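Local coordinates for protein N5-carboxyaminoimidazole ribonucleotide synthetase (Bacillus anthracis, PDB 3QFF) that probably catalyses the ATP-dependent carboxylation of aminoimidazole ribonucleotide by bicarbonate in purine biosynthesis, and here holds ADP in its ATP-grasp domain, at residues 130-135 against 182-187; 150-155 against 178-183. All blocks are in the same frame, centred on the assembly; numbering follows the deposited sequence.

Interaction 1 (130-135 against 182-187)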
ATOM      1  N   TYR A 130      -4.961  -4.043  41.046  1.00 29.62           N
ATOM      2  CA  TYR A 130      -4.866  -5.456  40.697  1.00 29.76           C
ATOM      3  C   TYR A 130      -4.097  -6.228  41.759  1.00 29.97           C
ATOM      4  O   TYR A 130      -3.300  -5.645  42.503  1.00 29.63           O
ATOM      5  CB  TYR A 130      -4.192  -5.621  39.321  1.00 29.46           C
ATOM      6  CG  TYR A 130      -2.744  -5.143  39.288  1.00 29.06           C
ATOM      7  CD1 TYR A 130      -2.436  -3.787  39.200  1.00 29.59           C
ATOM      8  CD2 TYR A 130      -1.681  -6.053  39.369  1.00 29.48           C
ATOM      9  CE1 TYR A 130      -1.106  -3.341  39.182  1.00 29.06           C
ATOM     10  CE2 TYR A 130      -0.354  -5.614  39.354  1.00 27.74           C
ATOM     11  CZ  TYR A 130      -0.077  -4.262  39.263  1.00 28.56           C
ATOM     12  OH  TYR A 130       1.235  -3.826  39.259  1.00 29.69           O
ATOM     13  N   ARG A 131      -4.356  -7.538  41.820  1.00 30.32           N
ATOM     14  CA  ARG A 131      -3.654  -8.456  42.720  1.00 30.17           C
ATOM     15  C   ARG A 131      -3.296  -9.750  42.007  1.00 29.27           C
ATOM     16  O   ARG A 131      -4.117 -10.325  41.277  1.00 28.97           O
ATOM     17  CB  ARG A 131      -4.517  -8.818  43.940  1.00 30.58           C
ATOM     18  CG  ARG A 131      -4.904  -7.667  44.849  1.00 32.77           C
ATOM     19  CD  ARG A 131      -3.721  -7.059  45.589  1.00 35.20           C
ATOM     20  NE  ARG A 131      -4.175  -6.020  46.513  1.00 37.94           N
ATOM     21  CZ  ARG A 131      -4.229  -4.719  46.240  1.00 37.51           C
ATOM     22  NH1 ARG A 131      -3.842  -4.248  45.056  1.00 35.96           N
ATOM     23  NH2 ARG A 131      -4.669  -3.884  47.171  1.00 37.68           N
ATOM     24  N   LEU A 132      -2.076 -10.224  42.247  1.00 28.28           N
ATOM     25  CA  LEU A 132      -1.651 -11.523  41.730  1.00 28.01           C
ATOM     26  C   LEU A 132      -2.408 -12.631  42.461  1.00 27.83           C
ATOM     27  O   LEU A 132      -2.551 -12.576  43.683  1.00 27.37           O
ATOM     28  CB  LEU A 132      -0.143 -11.704  41.926  1.00 27.87           C
ATOM     29  CG  LEU A 132       0.474 -12.988  41.391  1.00 28.69           C
ATOM     30  CD1 LEU A 132       0.448 -12.994  39.853  1.00 27.96           C
ATOM     31  CD2 LEU A 132       1.899 -13.181  41.952  1.00 27.65           C
ATOM     32  N   VAL A 133      -2.892 -13.624  41.710  1.00 27.30           N
ATOM     33  CA  VAL A 133      -3.593 -14.768  42.295  1.00 27.58           C
ATOM     34  C   VAL A 133      -2.935 -16.075  41.847  1.00 27.81           C
ATOM     35  O   VAL A 133      -3.032 -16.485  40.676  1.00 27.79           O
ATOM     36  CB  VAL A 133      -5.119 -14.760  41.969  1.00 27.83           C
ATOM     37  CG1 VAL A 133      -5.802 -16.058  42.441  1.00 28.00           C
ATOM     38  CG2 VAL A 133      -5.788 -13.546  42.608  1.00 27.85           C
ATOM     39  N   GLN A 134      -2.236 -16.704  42.785  1.00 27.99           N
ATOM     40  CA  GLN A 134      -1.520 -17.948  42.508  1.00 28.83           C
ATOM     41  C   GLN A 134      -2.175 -19.153  43.207  1.00 29.80           C
ATOM     42  O   GLN A 134      -1.872 -20.299  42.892  1.00 30.30           O
ATOM     43  CB  GLN A 134      -0.036 -17.815  42.900  1.00 28.38           C
ATOM     44  CG  GLN A 134       0.753 -16.850  42.012  1.00 26.95           C
ATOM     45  CD  GLN A 134       2.256 -16.809  42.330  1.00 27.86           C
ATOM     46  OE1 GLN A 134       2.654 -16.743  43.491  1.00 26.35           O
ATOM     47  NE2 GLN A 134       3.089 -16.832  41.284  1.00 27.08           N
ATOM     48  N   ASN A 135      -3.052 -18.886  44.162  1.00 31.37           N
ATOM     49  CA  ASN A 135      -3.837 -19.943  44.808  1.00 32.85           C
ATOM     50  C   ASN A 135      -5.176 -19.436  45.316  1.00 33.79           C
ATOM     51  O   ASN A 135      -5.488 -18.246  45.182  1.00 33.59           O
ATOM     52  CB  ASN A 135      -3.051 -20.627  45.935  1.00 32.68           C
ATOM     53  CG  ASN A 135      -2.579 -19.665  46.999  1.00 33.44           C
ATOM     54  OD1 ASN A 135      -3.211 -18.640  47.272  1.00 33.96           O
ATOM     55  ND2 ASN A 135      -1.468 -20.014  47.642  1.00 33.97           N
ATOM     56  N   ALA A 182      -6.793 -23.807  37.593  1.00 41.87           N
ATOM     57  CA  ALA A 182      -6.128 -24.249  36.362  1.00 41.30           C
ATOM     58  C   ALA A 182      -4.921 -23.397  35.962  1.00 40.88           C
ATOM     59  O   ALA A 182      -4.033 -23.877  35.247  1.00 41.41           O
ATOM     60  CB  ALA A 182      -7.129 -24.296  35.212  1.00 41.39           C
ATOM     61  N   ALA A 183      -4.893 -22.140  36.399  1.00 39.75           N
ATOM     62  CA  ALA A 183      -3.851 -21.208  35.963  1.00 38.86           C
ATOM     63  C   ALA A 183      -3.559 -20.093  36.954  1.00 37.86           C
ATOM     64  O   ALA A 183      -4.397 -19.744  37.792  1.00 38.25           O
ATOM     65  CB  ALA A 183      -4.216 -20.610  34.604  1.00 39.00           C
ATOM     66  N   GLU A 184      -2.350 -19.551  36.847  1.00 36.84           N
ATOM     67  CA  GLU A 184      -1.978 -18.324  37.526  1.00 35.97           C
ATOM     68  C   GLU A 184      -2.780 -17.176  36.928  1.00 35.31           C
ATOM     69  O   GLU A 184      -2.876 -17.042  35.700  1.00 35.00           O
ATOM     70  CB  GLU A 184      -0.486 -18.047  37.358  1.00 35.77           C
ATOM     71  CG  GLU A 184      -0.029 -16.761  38.047  1.00 36.01           C
ATOM     72  CD  GLU A 184       1.411 -16.401  37.737  1.00 37.58           C
ATOM     73  OE1 GLU A 184       2.270 -16.582  38.632  1.00 35.59           O
ATOM     74  OE2 GLU A 184       1.680 -15.939  36.601  1.00 37.48           O
ATOM     75  N   CYS A 185      -3.329 -16.354  37.811  1.00 35.15           N
ATOM     76  CA  CYS A 185      -4.227 -15.275  37.444  1.00 34.92           C
ATOM     77  C   CYS A 185      -3.880 -13.922  38.063  1.00 34.37           C
ATOM     78  O   CYS A 185      -2.997 -13.787  38.922  1.00 33.73           O
ATOM     79  CB  CYS A 185      -5.659 -15.656  37.829  1.00 35.39           C
ATOM     80  SG  CYS A 185      -6.321 -17.033  36.862  1.00 37.76           S
ATOM     81  N   ILE A 186      -4.600 -12.915  37.590  1.00 33.84           N
ATOM     82  CA  ILE A 186      -4.607 -11.607  38.179  1.00 33.91           C
ATOM     83  C   ILE A 186      -6.079 -11.236  38.382  1.00 33.70           C
ATOM     84  O   ILE A 186      -6.917 -11.557  37.546  1.00 33.52           O
ATOM     85  CB  ILE A 186      -3.865 -10.589  37.246  1.00 34.05           C
ATOM     86  CG1 ILE A 186      -3.629  -9.258  37.935  1.00 35.22           C
ATOM     87  CG2 ILE A 186      -4.597 -10.382  35.901  1.00 33.87           C
ATOM     88  CD1 ILE A 186      -2.958  -8.242  37.000  1.00 37.73           C
ATOM     89  N   LEU A 187      -6.389 -10.592  39.498  1.00 33.73           N
ATOM     90  CA  LEU A 187      -7.708 -10.005  39.686  1.00 34.29           C
ATOM     91  C   LEU A 187      -7.593  -8.490  39.614  1.00 34.94           C
ATOM     92  O   LEU A 187      -6.764  -7.900  40.306  1.00 34.58           O
ATOM     93  CB  LEU A 187      -8.326 -10.416  41.023  1.00 33.93           C
ATOM     94  CG  LEU A 187      -9.800 -10.014  41.242  1.00 33.39           C
ATOM     95  CD1 LEU A 187     -10.717 -11.050  40.640  1.00 32.22           C
ATOM     96  CD2 LEU A 187     -10.118  -9.840  42.722  1.00 32.33           C
TER

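Interaction 2 (150-155 against 178-183). With ADP (adenosine-5'-diphosphate), chain C.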
ATOM      1  N   SER A 150     -15.307  -7.162  39.727  1.00 46.55           N
ATOM      2  CA  SER A 150     -13.903  -7.440  39.424  1.00 45.65           C
ATOM      3  C   SER A 150     -13.784  -8.414  38.268  1.00 44.69           C
ATOM      4  O   SER A 150     -14.774  -9.013  37.841  1.00 44.56           O
ATOM      5  CB  SER A 150     -13.186  -8.012  40.649  1.00 45.90           C
ATOM      6  OG  SER A 150     -12.959  -7.010  41.623  1.00 46.95           O
ATOM      7  N   VAL A 151     -12.564  -8.565  37.762  1.00 43.39           N
ATOM      8  CA  VAL A 151     -12.290  -9.485  36.673  1.00 42.50           C
ATOM      9  C   VAL A 151     -11.055 -10.334  36.995  1.00 41.94           C
ATOM     10  O   VAL A 151      -9.984  -9.800  37.309  1.00 41.63           O
ATOM     11  CB  VAL A 151     -12.072  -8.739  35.339  1.00 42.59           C
ATOM     12  CG1 VAL A 151     -12.003  -9.717  34.191  1.00 42.66           C
ATOM     13  CG2 VAL A 151     -13.186  -7.713  35.103  1.00 43.33           C
ATOM     14  N   LEU A 152     -11.222 -11.652  36.924  1.00 41.01           N
ATOM     15  CA  LEU A 152     -10.114 -12.578  37.072  1.00 40.17           C
ATOM     16  C   LEU A 152      -9.656 -13.017  35.696  1.00 39.76           C
ATOM     17  O   LEU A 152     -10.435 -13.582  34.944  1.00 39.81           O
ATOM     18  CB  LEU A 152     -10.534 -13.799  37.894  1.00 39.87           C
ATOM     19  CG  LEU A 152      -9.413 -14.746  38.330  1.00 38.89           C
ATOM     20  CD1 LEU A 152      -8.510 -14.067  39.349  1.00 37.25           C
ATOM     21  CD2 LEU A 152     -10.022 -16.012  38.911  1.00 39.07           C
ATOM     22  N   LYS A 153      -8.398 -12.746  35.368  1.00 38.91           N
ATOM     23  CA  LYS A 153      -7.834 -13.150  34.081  1.00 39.04           C
ATOM     24  C   LYS A 153      -6.578 -13.980  34.318  1.00 38.74           C
ATOM     25  O   LYS A 153      -5.880 -13.763  35.305  1.00 38.45           O
ATOM     26  CB  LYS A 153      -7.473 -11.927  33.227  1.00 38.62           C
ATOM     27  CG  LYS A 153      -8.374 -10.717  33.404  1.00 39.89           C
ATOM     28  CD  LYS A 153      -8.055  -9.639  32.365  1.00 40.57           C
ATOM     29  CE  LYS A 153      -8.625  -8.298  32.804  1.00 41.08           C
ATOM     30  NZ  LYS A 153      -7.953  -7.145  32.132  1.00 39.85           N
ATOM     31  N   THR A 154      -6.296 -14.925  33.421  1.00 38.47           N
ATOM     32  CA  THR A 154      -5.040 -15.674  33.484  1.00 38.87           C
ATOM     33  C   THR A 154      -3.886 -14.744  33.107  1.00 38.91           C
ATOM     34  O   THR A 154      -4.051 -13.868  32.262  1.00 38.47           O
ATOM     35  CB  THR A 154      -5.022 -16.893  32.536  1.00 38.86           C
ATOM     36  OG1 THR A 154      -5.172 -16.451  31.180  1.00 39.99           O
ATOM     37  CG2 THR A 154      -6.133 -17.877  32.881  1.00 38.47           C
ATOM     38  N   THR A 155      -2.727 -14.932  33.732  1.00 39.08           N
ATOM     39  CA  THR A 155      -1.574 -14.063  33.472  1.00 39.68           C
ATOM     40  C   THR A 155      -0.947 -14.308  32.099  1.00 41.28           C
ATOM     41  O   THR A 155      -0.355 -13.404  31.519  1.00 40.44           O
ATOM     42  CB  THR A 155      -0.477 -14.195  34.555  1.00 39.36           C
ATOM     43  OG1 THR A 155      -0.128 -15.573  34.725  1.00 37.10           O
ATOM     44  CG2 THR A 155      -0.946 -13.616  35.888  1.00 39.02           C
ATOM     45  N   LYS A 178     -12.484 -22.112  40.027  1.00 47.00           N
ATOM     46  CA  LYS A 178     -12.202 -23.081  38.973  1.00 46.91           C
ATOM     47  C   LYS A 178     -11.062 -22.574  38.090  1.00 46.13           C
ATOM     48  O   LYS A 178     -10.149 -23.323  37.751  1.00 46.07           O
ATOM     49  CB  LYS A 178     -13.463 -23.325  38.132  1.00 47.14           C
ATOM     50  CG  LYS A 178     -13.344 -24.438  37.096  1.00 48.98           C
ATOM     51  CD  LYS A 178     -13.967 -25.743  37.598  1.00 50.76           C
ATOM     52  CE  LYS A 178     -13.902 -26.822  36.529  1.00 50.74           C
ATOM     53  NZ  LYS A 178     -14.854 -27.939  36.817  1.00 52.19           N
ATOM     54  N   LEU A 179     -11.122 -21.293  37.735  1.00 45.27           N
ATOM     55  CA  LEU A 179     -10.093 -20.669  36.906  1.00 44.18           C
ATOM     56  C   LEU A 179      -8.762 -20.553  37.644  1.00 43.27           C
ATOM     57  O   LEU A 179      -7.724 -20.918  37.100  1.00 42.83           O
ATOM     58  CB  LEU A 179     -10.557 -19.296  36.397  1.00 43.98           C
ATOM     59  CG  LEU A 179      -9.649 -18.565  35.406  1.00 43.92           C
ATOM     60  CD1 LEU A 179      -9.476 -19.365  34.110  1.00 43.64           C
ATOM     61  CD2 LEU A 179     -10.197 -17.167  35.122  1.00 43.45           C
ATOM     62  N   ALA A 180      -8.803 -20.051  38.877  1.00 42.70           N
ATOM     63  CA  ALA A 180      -7.602 -19.949  39.710  1.00 42.65           C
ATOM     64  C   ALA A 180      -6.972 -21.326  39.981  1.00 42.58           C
ATOM     65  O   ALA A 180      -5.798 -21.426  40.335  1.00 42.48           O
ATOM     66  CB  ALA A 180      -7.918 -19.231  41.010  1.00 42.58           C
ATOM     67  N   ASN A 181      -7.756 -22.385  39.786  1.00 42.59           N
ATOM     68  CA  ASN A 181      -7.274 -23.750  39.978  1.00 42.42           C
ATOM     69  C   ASN A 181      -6.459 -24.272  38.794  1.00 42.28           C
ATOM     70  O   ASN A 181      -5.546 -25.081  38.970  1.00 42.37           O
ATOM     71  CB  ASN A 181      -8.446 -24.689  40.268  1.00 42.59           C
ATOM     72  CG  ASN A 181      -8.001 -26.012  40.827  1.00 43.32           C
ATOM     73  OD1 ASN A 181      -7.949 -27.010  40.111  1.00 44.79           O
ATOM     74  ND2 ASN A 181      -7.651 -26.027  42.107  1.00 44.04           N
ATOM     75  N   ALA A 182      -6.793 -23.807  37.593  1.00 41.87           N
ATOM     76  CA  ALA A 182      -6.128 -24.249  36.362  1.00 41.30           C
ATOM     77  C   ALA A 182      -4.921 -23.397  35.962  1.00 40.88           C
ATOM     78  O   ALA A 182      -4.033 -23.877  35.247  1.00 41.41           O
ATOM     79  CB  ALA A 182      -7.129 -24.296  35.212  1.00 41.39           C
ATOM     80  N   ALA A 183      -4.893 -22.140  36.399  1.00 39.75           N
ATOM     81  CA  ALA A 183      -3.851 -21.208  35.963  1.00 38.86           C
ATOM     82  C   ALA A 183      -3.559 -20.093  36.954  1.00 37.86           C
ATOM     83  O   ALA A 183      -4.397 -19.744  37.792  1.00 38.25           O
ATOM     84  CB  ALA A 183      -4.216 -20.610  34.604  1.00 39.00           C
TER
HETATM   85  PB  ADP C 400      -7.872  -9.946  26.151  1.00 62.88           P
HETATM   86  O1B ADP C 400      -8.543 -11.289  25.981  1.00 62.84           O
HETATM   87  O2B ADP C 400      -6.381 -10.057  26.387  1.00 62.26           O
HETATM   88  O3B ADP C 400      -8.269  -8.942  25.095  1.00 62.65           O
HETATM   89  PA  ADP C 400      -8.551  -7.859  28.072  1.00 60.58           P
HETATM   90  O1A ADP C 400      -8.292  -6.898  26.930  1.00 61.16           O
HETATM   91  O2A ADP C 400      -7.771  -7.736  29.361  1.00 60.28           O
HETATM   92  O3A ADP C 400      -8.464  -9.397  27.560  1.00 61.78           O
HETATM   93  O5' ADP C 400     -10.099  -7.724  28.480  1.00 59.78           O
HETATM   94  C5' ADP C 400     -11.116  -8.103  27.555  1.00 59.37           C
HETATM   95  C4' ADP C 400     -12.306  -7.168  27.704  1.00 58.68           C
HETATM   96  O4' ADP C 400     -12.793  -7.234  29.047  1.00 57.97           O
HETATM   97  C3' ADP C 400     -11.927  -5.717  27.449  1.00 58.29           C
HETATM   98  O3' ADP C 400     -12.218  -5.337  26.101  1.00 59.10           O
HETATM   99  C2' ADP C 400     -12.750  -4.934  28.452  1.00 58.33           C
HETATM  100  O2' ADP C 400     -13.962  -4.484  27.841  1.00 57.59           O
HETATM  101  C1' ADP C 400     -13.093  -5.928  29.550  1.00 57.50           C
HETATM  102  N9  ADP C 400     -12.280  -5.649  30.767  1.00 56.66           N
HETATM  103  C8  ADP C 400     -11.080  -6.192  31.060  1.00 56.00           C
HETATM  104  N7  ADP C 400     -10.605  -5.730  32.244  1.00 55.36           N
HETATM  105  C5  ADP C 400     -11.513  -4.871  32.736  1.00 54.99           C
HETATM  106  C6  ADP C 400     -11.636  -4.027  33.952  1.00 54.68           C
HETATM  107  N6  ADP C 400     -10.667  -4.014  34.902  1.00 52.96           N
HETATM  108  N1  ADP C 400     -12.755  -3.269  34.076  1.00 54.85           N
HETATM  109  C2  ADP C 400     -13.727  -3.267  33.144  1.00 54.93           C
HETATM  110  N3  ADP C 400     -13.677  -4.007  32.022  1.00 55.17           N
HETATM  111  C4  ADP C 400     -12.618  -4.819  31.763  1.00 55.74           C

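Interaction 1 (130-135 against 182-187)
I186 pushes its CD1 methyl against Y130, where it sits obliquely to the ring, 3.5 Å from CD2, and also touches CB. CG1 of I186 lies anti to the backbone N (chi1 -170°), which sets CG1 beside R131 O, with CD1 continuing to the tyrosine. The methyl thus packs into the angle between CB and CD2 of Y130; the ring swings away from the strand pair, and its hydroxyl bonds to E121 and N118 of helix 113-122. Further along the same face, CD1 of L132 reaches toward the partner segment, 3.7 Å from C185 O and beside the E184 carboxylate. On the other face V133 lies alongside C185, CB to CB 4.3 Å, and reaches diagonally with CG2 to L187 CB, the same distance away, under helices 136-146 and 173-182.

Between these two layers of side chains strands 130-133 and 185-187 pair antiparallel. R131 and L187 exchange two backbone hydrogen bonds, as do V133 and C185; V133 N reaches C185 O from above the carbonyl plane. Beyond the last pair, Q134 and E184 run side by side, and NE2 of Q134 gives a hydrogen bond of 2.8 Å and 165° to E184 OE1, with amide and carboxylate only 24° from coplanar. The other carboxylate oxygen, OE2, bonds to T155. Four backbone bonds therefore join the strands of this ATP-grasp sheet, and one side-chain hydrogen bond joins the residues just beyond them, while both oxygens of E184 have hydrogen-bonding partners that would be expected to favour its ionised form.

Interaction 2 (150-155 against 178-183)
Strand 150-154 and helix segment 178-182 run nearly the same way, their directions 24° apart and their axes 9.1 Å at closest approach. The backbones draw together at T154 and A183, whose CA atoms are 6.2 Å apart. Within 178-183, L179 O accepts from both A182 N and A183 N. No hydrogen bond crosses between the segments, and the contact rests on apolar packing.

L179, with L152 and T154 close behind, makes the largest share of it. Its CG stands anti to the backbone N (chi1 -174°), and the two methyls beyond divide the work. CD2 meets the strand backbone at L152 O, 3.6 Å away, and touches L152 CD2 at 4.0 Å as the two leucines slide past each other in opposite directions. CD1 turns to T154, whose side chain crosses that of L179 at about a right angle; T154 CG2 touches both L179 CD1 and A183 CB, at 3.9 and 3.8 Å. L152 CD2 also reaches A180 CB, more loosely. The hydroxyl of T154 turns elsewhere, to the carbonyl of T156.

K153 points away from the helix into the ADP pocket. Its extended chain brings NZ 2.8 Å from ADP O2A and 3.0 Å from ADP N7, bonding both the alpha-phosphate and the adenine, and NZ also forms a salt bridge with E188. V151 CG2 lies on this ligand side too, near the adenine ring.

The strand is an inner one of its four-stranded antiparallel sheet, between 185-189 and 164-167. L179 touches V165 and C185 on these neighbours, while L139 of helix 136-146 packs against both L152 and A180.

How the interactions relate
Interactions 1 and 2 lie 6 Å apart, centre to centre, and share A182 and A183, on the connection between helix 173-182 and strand 185-189. That strand is the common element: it pairs with 130-133 on one side and with 150-154 on the other, where I186 N stands 2.8 Å from K153 O. A second link joins side chains, E184 OE2 lying 2.6 Å from T155 OG1. K153, the ADP-pocket residue of interaction 2, is thus tied to interaction 1 through its backbone. I186 itself is more remote from the nucleotide, its side chain about 8 Å from ADP, and the helix packing of interaction 2 lies across the sheet from the ligand.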